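Local coordinates for protein terminal uridylyltransferase 1 (Trypanosoma brucei, PDB 5HZD) that adds uridines from UTP to the 3' ends of guide RNAs, ribosomal RNAs and some mRNAs in mitochondrial RNA editing, at residues F107-V113 against Y368-P373; A114-W118 against R374-M378; K427-W432 against Y461-E466. One frame throughout, in Å; residues are numbered along the deposited sequence. Where two conformers were deposited one is given.

Contact 1 of 3, residues F107-V113 against Y368-P373; sequences FIFGSSV and YTDFDP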
loop_
_atom_site.group_PDB
_atom_site.type_symbol
_atom_site.label_atom_id
_atom_site.label_comp_id
_atom_site.label_asym_id
_atom_site.label_seq_id
_atom_site.Cartn_x
_atom_site.Cartn_y
_atom_site.Cartn_z
ATOM N N PHE A 107 -10.256 -7.265 -5.999
ATOM C CA PHE A 107 -9.723 -5.985 -6.477
ATOM C C PHE A 107 -8.333 -5.820 -5.891
ATOM O O PHE A 107 -8.173 -5.969 -4.679
ATOM C CB PHE A 107 -10.568 -4.842 -5.896
ATOM C CG PHE A 107 -12.021 -4.843 -6.338
ATOM C CD1 PHE A 107 -12.913 -5.794 -5.823
ATOM C CD2 PHE A 107 -12.516 -3.864 -7.191
ATOM C CE1 PHE A 107 -14.238 -5.805 -6.198
ATOM C CE2 PHE A 107 -13.861 -3.858 -7.553
ATOM C CZ PHE A 107 -14.717 -4.837 -7.080
ATOM N N ILE A 108 -7.320 -5.514 -6.703
ATOM C CA ILE A 108 -6.010 -5.149 -6.128
ATOM C C ILE A 108 -6.037 -3.693 -5.653
ATOM O O ILE A 108 -6.578 -2.822 -6.343
ATOM C CB ILE A 108 -4.889 -5.334 -7.136
ATOM C CG1 ILE A 108 -4.692 -6.830 -7.407
ATOM C CG2 ILE A 108 -3.570 -4.677 -6.619
ATOM C CD1 ILE A 108 -3.687 -7.148 -8.530
ATOM N N PHE A 109 -5.448 -3.426 -4.491
ATOM C CA PHE A 109 -5.208 -2.017 -4.117
ATOM C C PHE A 109 -3.835 -1.877 -3.519
ATOM O O PHE A 109 -3.063 -2.832 -3.524
ATOM C CB PHE A 109 -6.338 -1.435 -3.250
ATOM C CG PHE A 109 -6.461 -2.038 -1.867
ATOM C CD1 PHE A 109 -7.141 -3.232 -1.665
ATOM C CD2 PHE A 109 -5.920 -1.394 -0.775
ATOM C CE1 PHE A 109 -7.289 -3.759 -0.361
ATOM C CE2 PHE A 109 -6.022 -1.916 0.511
ATOM C CZ PHE A 109 -6.717 -3.121 0.716
ATOM N N GLY A 110 -3.510 -0.666 -3.057
ATOM C CA GLY A 110 -2.156 -0.404 -2.608
ATOM C C GLY A 110 -1.249 0.200 -3.653
ATOM O O GLY A 110 -1.717 0.846 -4.588
ATOM N N SER A 111 0.057 -0.020 -3.494
ATOM C CA SER A 111 1.026 0.716 -4.306
ATOM C C SER A 111 1.012 0.379 -5.792
ATOM O O SER A 111 1.422 1.197 -6.604
ATOM C CB SER A 111 2.447 0.600 -3.742
ATOM O OG SER A 111 2.958 -0.717 -3.891
ATOM N N SER A 112 0.538 -0.815 -6.175
ATOM C CA SER A 112 0.536 -1.116 -7.592
ATOM C C SER A 112 -0.509 -0.269 -8.292
ATOM O O SER A 112 -0.333 0.052 -9.484
ATOM C CB SER A 112 0.314 -2.623 -7.862
ATOM O OG SER A 112 -0.950 -3.046 -7.373
ATOM N N VAL A 113 -1.575 0.116 -7.564
ATOM C CA VAL A 113 -2.548 1.061 -8.068
ATOM C C VAL A 113 -1.982 2.467 -7.975
ATOM O O VAL A 113 -1.896 3.161 -8.980
ATOM C CB VAL A 113 -3.865 0.950 -7.302
ATOM C CG1 VAL A 113 -4.843 2.070 -7.732
ATOM C CG2 VAL A 113 -4.489 -0.395 -7.604
ATOM N N TYR A 368 -16.589 0.024 -11.881
ATOM C CA TYR A 368 -15.158 -0.229 -11.743
ATOM C C TYR A 368 -14.670 -1.200 -12.812
ATOM O O TYR A 368 -15.332 -2.185 -13.122
ATOM C CB TYR A 368 -14.892 -0.834 -10.361
ATOM C CG TYR A 368 -13.459 -0.704 -9.900
ATOM C CD1 TYR A 368 -12.998 0.462 -9.289
ATOM C CD2 TYR A 368 -12.565 -1.763 -10.053
ATOM C CE1 TYR A 368 -11.699 0.593 -8.849
ATOM C CE2 TYR A 368 -11.249 -1.649 -9.602
ATOM C CZ TYR A 368 -10.815 -0.481 -9.002
ATOM O OH TYR A 368 -9.494 -0.401 -8.560
ATOM N N THR A 369 -13.512 -0.902 -13.387
ATOM C CA THR A 369 -12.962 -1.754 -14.433
ATOM C C THR A 369 -11.557 -2.232 -14.092
ATOM O O THR A 369 -11.098 -3.231 -14.641
ATOM C CB THR A 369 -12.893 -1.008 -15.786
ATOM O OG1 THR A 369 -12.210 0.247 -15.608
ATOM C CG2 THR A 369 -14.288 -0.747 -16.314
ATOM N N ASP A 370 -10.842 -1.502 -13.246
ATOM C CA ASP A 370 -9.410 -1.729 -13.103
ATOM C C ASP A 370 -9.045 -2.688 -11.973
ATOM O O ASP A 370 -8.142 -2.419 -11.171
ATOM C CB ASP A 370 -8.654 -0.406 -12.926
ATOM C CG ASP A 370 -8.778 0.510 -14.143
ATOM O OD1 ASP A 370 -9.222 0.049 -15.223
ATOM O OD2 ASP A 370 -8.416 1.703 -14.010
ATOM N N PHE A 371 -9.729 -3.834 -11.924
ATOM C CA PHE A 371 -9.383 -4.901 -10.991
ATOM C C PHE A 371 -7.892 -5.215 -11.052
ATOM O O PHE A 371 -7.241 -5.386 -9.999
ATOM C CB PHE A 371 -10.193 -6.170 -11.336
ATOM C CG PHE A 371 -11.695 -5.981 -11.275
ATOM C CD1 PHE A 371 -12.393 -5.565 -12.398
ATOM C CD2 PHE A 371 -12.392 -6.255 -10.114
ATOM C CE1 PHE A 371 -13.778 -5.391 -12.353
ATOM C CE2 PHE A 371 -13.786 -6.090 -10.072
ATOM C CZ PHE A 371 -14.459 -5.667 -11.175
ATOM N N ASP A 372 -7.392 -5.281 -12.293
ATOM C CA ASP A 372 -5.964 -5.451 -12.591
ATOM C C ASP A 372 -5.402 -4.043 -12.796
ATOM O O ASP A 372 -5.781 -3.363 -13.756
ATOM C CB ASP A 372 -5.814 -6.267 -13.863
ATOM C CG ASP A 372 -6.084 -7.752 -13.646
ATOM O OD1 ASP A 372 -5.860 -8.243 -12.505
ATOM O OD2 ASP A 372 -6.471 -8.410 -14.627
ATOM N N PRO A 373 -4.495 -3.603 -11.916
ATOM C CA PRO A 373 -3.973 -2.224 -11.975
ATOM C C PRO A 373 -3.269 -1.963 -13.289
ATOM O O PRO A 373 -2.515 -2.811 -13.797
ATOM C CB PRO A 373 -2.992 -2.177 -10.815
ATOM C CG PRO A 373 -3.569 -3.211 -9.828
ATOM C CD PRO A 373 -3.972 -4.331 -10.739
HETATM O O HOH W 1 -8.344 -2.768 -8.365
#
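Three aromatic rings make the apolar centre. Phe107, on strand 105-109, sends its CE2 to 3.4 Å from Phe371 CE2, which lies over one face of the Phe107 ring, while Tyr368 CD2 sits 3.5 Å from Phe107 CE2, near the plane of the Phe107 ring. Both ring pairs are oblique, with planes at 41° to Phe371 and 57° to Tyr368. Beside this cluster Pro373 fits into the bend where the strand gives way to helix 111-114, which starts at Ser111, a probable UTP-binding residue: Pro373 CG lies 3.5 Å from Ile108 CG2, 3.6 Å from Ser112 OG and 3.7 Å from Val113 CG2. Farther out the contact turns polar. Ile108 N gives a weak hydrogen bond to Phe371 O (3.3 Å), and water 1 lies within hydrogen-bonding distance of Ile108 O (2.7 Å), Asp370 O (2.8 Å) and Tyr368 OH (2.6 Å). Asp370 centres an inverse gamma turn, and Asp372 forms a salt bridge with Arg90 of helix 80-100. Strand 105-109 is the outermost on its side of the palm sheet, paired with 124-129 through Phe107 and Phe109; its other side meets this loop. The loop does not extend the sheet; the one direct backbone hydrogen bond is weak, so apolar packing, chiefly of Phe107 and Pro373, does most of the joining, with a water at the polar edge.

Contact 2 of 3, residues A114-W118 against R374-M378; sequences AMGVW and RYTPM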
loop_
_atom_site.group_PDB
_atom_site.type_symbol
_atom_site.label_atom_id
_atom_site.label_comp_id
_atom_site.label_asym_id
_atom_site.label_seq_id
_atom_site.Cartn_x
_atom_site.Cartn_y
_atom_site.Cartn_z
ATOM N N ALA A 114 -1.564 2.865 -6.786
ATOM C CA ALA A 114 -1.129 4.247 -6.561
ATOM C C ALA A 114 0.062 4.659 -7.431
ATOM O O ALA A 114 0.086 5.798 -7.916
ATOM C CB ALA A 114 -0.791 4.437 -5.102
ATOM N N MET A 115 1.013 3.747 -7.661
ATOM C CA MET A 115 2.249 4.074 -8.401
ATOM C C MET A 115 2.262 3.528 -9.811
ATOM O O MET A 115 3.191 3.815 -10.561
ATOM C CB MET A 115 3.487 3.514 -7.689
ATOM C CG MET A 115 3.582 3.854 -6.219
ATOM S SD MET A 115 4.128 5.576 -6.038
ATOM C CE MET A 115 3.800 5.858 -4.302
ATOM N N GLY A 116 1.268 2.720 -10.177
ATOM C CA GLY A 116 1.183 2.183 -11.528
ATOM C C GLY A 116 2.315 1.252 -11.918
ATOM O O GLY A 116 2.506 0.979 -13.094
ATOM N N VAL A 117 3.048 0.752 -10.920
ATOM C CA VAL A 117 4.120 -0.209 -11.145
ATOM C C VAL A 117 4.153 -1.177 -9.958
ATOM O O VAL A 117 3.600 -0.875 -8.887
ATOM C CB VAL A 117 5.526 0.478 -11.240
ATOM C CG1 VAL A 117 5.599 1.415 -12.428
ATOM C CG2 VAL A 117 5.870 1.204 -9.938
ATOM N N TRP A 118 4.815 -2.324 -10.145
ATOM C CA TRP A 118 5.048 -3.264 -9.041
ATOM C C TRP A 118 6.433 -3.900 -9.216
ATOM O O TRP A 118 6.791 -4.291 -10.322
ATOM C CB TRP A 118 3.943 -4.322 -9.018
ATOM C CG TRP A 118 4.076 -5.331 -7.880
ATOM C CD1 TRP A 118 4.118 -5.071 -6.548
ATOM C CD2 TRP A 118 4.142 -6.749 -8.018
ATOM N NE1 TRP A 118 4.210 -6.241 -5.839
ATOM C CE2 TRP A 118 4.249 -7.286 -6.717
ATOM C CE3 TRP A 118 4.147 -7.617 -9.111
ATOM C CZ2 TRP A 118 4.314 -8.661 -6.476
ATOM C CZ3 TRP A 118 4.239 -8.982 -8.867
ATOM C CH2 TRP A 118 4.337 -9.484 -7.559
ATOM N N ARG A 374 -3.534 -0.797 -13.867
ATOM C CA ARG A 374 -2.907 -0.425 -15.132
ATOM C C ARG A 374 -1.446 -0.022 -14.934
ATOM O O ARG A 374 -1.104 0.712 -13.980
ATOM C CB ARG A 374 -3.724 0.671 -15.814
ATOM C CG ARG A 374 -4.999 0.083 -16.454
ATOM C CD ARG A 374 -5.659 1.030 -17.438
ATOM N NE ARG A 374 -6.145 2.214 -16.750
ATOM C CZ ARG A 374 -6.111 3.438 -17.255
ATOM N NH1 ARG A 374 -5.613 3.648 -18.473
ATOM N NH2 ARG A 374 -6.580 4.455 -16.534
ATOM N N TYR A 375 -0.606 -0.514 -15.829
ATOM C CA TYR A 375 0.820 -0.252 -15.765
ATOM C C TYR A 375 1.168 1.057 -16.486
ATOM O O TYR A 375 0.772 1.264 -17.640
ATOM C CB TYR A 375 1.605 -1.432 -16.378
ATOM C CG TYR A 375 3.098 -1.157 -16.440
ATOM C CD1 TYR A 375 3.890 -1.295 -15.311
ATOM C CD2 TYR A 375 3.692 -0.725 -17.625
ATOM C CE1 TYR A 375 5.265 -0.992 -15.359
ATOM C CE2 TYR A 375 5.047 -0.437 -17.699
ATOM C CZ TYR A 375 5.830 -0.571 -16.543
ATOM O OH TYR A 375 7.186 -0.256 -16.649
ATOM N N THR A 376 1.912 1.925 -15.799
ATOM C CA THR A 376 2.471 3.133 -16.402
ATOM C C THR A 376 3.952 3.193 -16.023
ATOM O O THR A 376 4.273 3.228 -14.823
ATOM C CB THR A 376 1.802 4.402 -15.810
ATOM O OG1 THR A 376 0.378 4.340 -16.016
ATOM C CG2 THR A 376 2.355 5.637 -16.492
ATOM N N PRO A 377 4.854 3.211 -17.016
ATOM C CA PRO A 377 6.295 3.261 -16.717
ATOM C C PRO A 377 6.640 4.478 -15.868
ATOM O O PRO A 377 6.030 5.528 -16.052
ATOM C CB PRO A 377 6.960 3.460 -18.086
ATOM C CG PRO A 377 5.920 3.150 -19.103
ATOM C CD PRO A 377 4.561 3.224 -18.452
ATOM N N MET A 378 7.599 4.313 -14.959
ATOM C CA MET A 378 8.076 5.407 -14.117
ATOM C C MET A 378 8.621 6.595 -14.906
ATOM O O MET A 378 8.457 7.753 -14.477
ATOM C CB MET A 378 9.129 4.860 -13.136
ATOM C CG MET A 378 9.426 5.760 -11.944
ATOM S SD MET A 378 7.991 6.151 -10.935
ATOM C CE MET A 378 7.428 4.541 -10.418
#
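Arg374 enters with its CA-CB bond directed away, so its backbone makes the approach: Arg374 O lies 3.7 Å from Gly116 CA. At Tyr375 the backbones have their closest CA pair, Gly116 CA to Tyr375 CA, 4.9 Å. Tyr375 CA makes a CH...O contact with Gly116 O (3.4 Å), and the ring reaches Val117, with CE1 3.8 Å from Val117 CG1; the phenol OH is held by Asp77. Thr376 supplies the one hydrogen bond between the segments, from its N to Gly116 O at 2.9 Å and nearly straight (167°). Thr376 O lies 3.3 Å from Val117 CG1 and is hydrogen-bonded to Arg311 of helix 310-324, which also takes up Met115 O and Pro377 O. After Pro377, Met378 folds its thioether back so that CE rests 3.7 Å from Val117 CG2. Gly116 has a positive phi of 64°, and a CB there would point toward the loop, 3.5 Å from Thr376 CB; the bare CA allows the close fit. This is the turn that ends helix 111-114 and starts the approach to strand 124-129, within the nucleotidyltransferase palm. That helix starts at Ser111, which probably binds UTP, as in related enzymes.

Contact 3 of 3, residues K427-W432 against Y461-E466; sequences KRMLGW and YELCIE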
loop_
_atom_site.group_PDB
_atom_site.type_symbol
_atom_site.label_atom_id
_atom_site.label_comp_id
_atom_site.label_asym_id
_atom_site.label_seq_id
_atom_site.Cartn_x
_atom_site.Cartn_y
_atom_site.Cartn_z
ATOM N N LYS A 427 -7.258 24.604 11.548
ATOM C CA LYS A 427 -7.689 23.681 12.598
ATOM C C LYS A 427 -9.098 23.997 13.073
ATOM O O LYS A 427 -9.919 23.075 13.233
ATOM C CB LYS A 427 -6.698 23.701 13.769
ATOM C CG LYS A 427 -5.334 23.117 13.364
ATOM C CD LYS A 427 -4.401 23.051 14.554
ATOM C CE LYS A 427 -2.968 22.664 14.077
ATOM N NZ LYS A 427 -2.033 22.513 15.248
ATOM N N ARG A 428 -9.396 25.290 13.221
ATOM C CA ARG A 428 -10.704 25.731 13.689
ATOM C C ARG A 428 -11.812 25.253 12.739
ATOM O O ARG A 428 -12.883 24.863 13.196
ATOM C CB ARG A 428 -10.729 27.247 13.908
ATOM C CG ARG A 428 -12.087 27.737 14.399
ATOM C CD ARG A 428 -12.057 29.232 14.646
ATOM N NE ARG A 428 -11.175 29.581 15.762
ATOM C CZ ARG A 428 -11.581 29.720 17.023
ATOM N NH1 ARG A 428 -12.857 29.534 17.335
ATOM N NH2 ARG A 428 -10.708 30.036 17.970
ATOM N N MET A 429 -11.530 25.181 11.432
ATOM C CA MET A 429 -12.560 24.712 10.488
ATOM C C MET A 429 -13.006 23.297 10.817
ATOM O O MET A 429 -14.184 22.974 10.697
ATOM C CB MET A 429 -12.079 24.812 9.021
ATOM C CG MET A 429 -11.994 26.256 8.513
ATOM S SD MET A 429 -11.137 26.270 6.935
ATOM C CE MET A 429 -12.161 24.988 6.223
ATOM N N LEU A 430 -12.078 22.440 11.276
ATOM C CA LEU A 430 -12.417 21.045 11.573
ATOM C C LEU A 430 -12.774 20.789 13.036
ATOM O O LEU A 430 -13.115 19.663 13.399
ATOM C CB LEU A 430 -11.237 20.140 11.194
ATOM C CG LEU A 430 -10.727 20.271 9.751
ATOM C CD1 LEU A 430 -9.719 19.150 9.425
ATOM C CD2 LEU A 430 -11.865 20.208 8.750
ATOM N N GLY A 431 -12.642 21.820 13.862
ATOM C CA GLY A 431 -12.857 21.708 15.296
ATOM C C GLY A 431 -11.622 21.098 15.955
ATOM O O GLY A 431 -11.721 20.534 17.048
ATOM N N TRP A 432 -10.476 21.238 15.307
ATOM C CA TRP A 432 -9.222 20.668 15.803
ATOM C C TRP A 432 -8.337 21.741 16.462
ATOM O O TRP A 432 -7.140 21.533 16.689
ATOM C CB TRP A 432 -8.467 20.013 14.649
ATOM C CG TRP A 432 -9.119 18.781 14.111
ATOM C CD1 TRP A 432 -10.308 18.220 14.516
ATOM C CD2 TRP A 432 -8.618 17.950 13.067
ATOM N NE1 TRP A 432 -10.563 17.085 13.784
ATOM C CE2 TRP A 432 -9.551 16.903 12.879
ATOM C CE3 TRP A 432 -7.486 18.006 12.249
ATOM C CZ2 TRP A 432 -9.370 15.905 11.917
ATOM C CZ3 TRP A 432 -7.282 17.021 11.327
ATOM C CH2 TRP A 432 -8.227 15.970 11.154
ATOM N N TYR A 461 -3.786 17.296 18.278
ATOM C CA TYR A 461 -3.961 18.146 17.102
ATOM C C TYR A 461 -2.757 19.063 16.963
ATOM O O TYR A 461 -2.877 20.229 16.577
ATOM C CB TYR A 461 -5.240 18.990 17.232
ATOM C CG TYR A 461 -6.525 18.182 17.264
ATOM C CD1 TYR A 461 -6.804 17.251 16.278
ATOM C CD2 TYR A 461 -7.465 18.371 18.273
ATOM C CE1 TYR A 461 -7.978 16.514 16.291
ATOM C CE2 TYR A 461 -8.646 17.629 18.302
ATOM C CZ TYR A 461 -8.899 16.717 17.296
ATOM O OH TYR A 461 -10.067 15.977 17.315
ATOM N N GLU A 462 -1.579 18.536 17.295
ATOM C CA GLU A 462 -0.339 19.270 17.127
ATOM C C GLU A 462 0.054 19.333 15.670
ATOM O O GLU A 462 0.288 20.426 15.116
ATOM C CB GLU A 462 0.768 18.561 17.903
ATOM C CG GLU A 462 2.005 19.387 18.107
ATOM C CD GLU A 462 1.830 20.587 19.036
ATOM O OE1 GLU A 462 1.106 20.526 20.072
ATOM O OE2 GLU A 462 2.453 21.619 18.718
ATOM N N LEU A 463 0.165 18.160 15.060
ATOM C CA LEU A 463 0.387 18.073 13.623
ATOM C C LEU A 463 -0.866 17.489 13.016
ATOM O O LEU A 463 -1.265 16.365 13.377
ATOM C CB LEU A 463 1.558 17.136 13.322
ATOM C CG LEU A 463 2.880 17.394 14.039
ATOM C CD1 LEU A 463 3.944 16.479 13.428
ATOM C CD2 LEU A 463 3.280 18.855 13.890
ATOM N N CYS A 464 -1.510 18.222 12.111
ATOM C CA CYS A 464 -2.809 17.782 11.612
ATOM C C CYS A 464 -2.811 17.454 10.133
ATOM O O CYS A 464 -2.423 18.291 9.304
ATOM C CB CYS A 464 -3.856 18.872 11.861
ATOM S SG CYS A 464 -4.164 19.125 13.621
ATOM N N ILE A 465 -3.277 16.248 9.801
ATOM C CA ILE A 465 -3.443 15.824 8.412
ATOM C C ILE A 465 -4.847 15.224 8.353
ATOM O O ILE A 465 -5.154 14.268 9.091
ATOM C CB ILE A 465 -2.413 14.748 8.037
ATOM C CG1 ILE A 465 -0.998 15.313 8.164
ATOM C CG2 ILE A 465 -2.657 14.289 6.616
ATOM C CD1 ILE A 465 0.079 14.263 7.804
ATOM N N GLU A 466 -5.708 15.809 7.533
ATOM C CA GLU A 466 -7.091 15.349 7.439
ATOM C C GLU A 466 -7.163 14.102 6.550
ATOM O O GLU A 466 -6.652 14.097 5.414
ATOM C CB GLU A 466 -7.975 16.478 6.883
ATOM C CG GLU A 466 -9.473 16.084 6.737
ATOM C CD GLU A 466 -10.431 17.229 6.404
ATOM O OE1 GLU A 466 -10.033 18.298 5.877
ATOM O OE2 GLU A 466 -11.642 17.063 6.687
HETATM O O HOH W 2 -4.854 22.460 18.059
#
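The indole of Trp432 lies almost flat on the ring of Tyr461, an offset stack between its five-membered ring and the phenol ring with centroids 4.1 Å apart and planes at 12°. Trp432 CB adds a CH-pi contact, 3.8 Å from the Tyr461 ring centroid. At the indole edge Cys464 CB lies 3.8 Å from Trp432 CE3, with the sulfur oblique to the ring. Trp432 CH2 comes to 3.9 Å from Glu466 CA. Gly431 closes the short, weakly bonded helical turn at about 427-430 in a Schellman motif and so places Trp432 here. Ile465 and Glu466 begin the proposed nucleotide recognition motif; Asn472, farther along it, accepts a hydrogen bond from Trp432 NE1. At the other end Lys427 NZ donates to Tyr461 O (2.8 Å), Glu462 O (3.1 Å) and Trp412 O. Water 2 donates to Trp432 O (2.8 Å) and weakly to Tyr461 O (3.3 Å). Leu430 CD1 covers Glu466 CD at 3.7 Å, while the carboxylate goes to Ser418 and Arg421.

Contacts 1 and 2 are consecutive halves of one interface: the chain from strand 105-109 through helix 111-114 and its exit turn meets a single loop between helices 336-349 and 385-409. They touch where Ser112 CB lies 3.9 Å from Val117 O. Contact 1 is buried and aromatic; contact 2, partly buried, has one short, nearly straight backbone hydrogen bond, and Val117 packed against one tyrosine ring and a methionine methyl. Contact 3 stands apart, its nearest atoms about 17 Å from contact 1 and about 15 Å from contact 2. Also partly buried but farther from the chain centre, it joins a short helix to a loop in the Cid1-family region through a ring stack and a lysine ammonium.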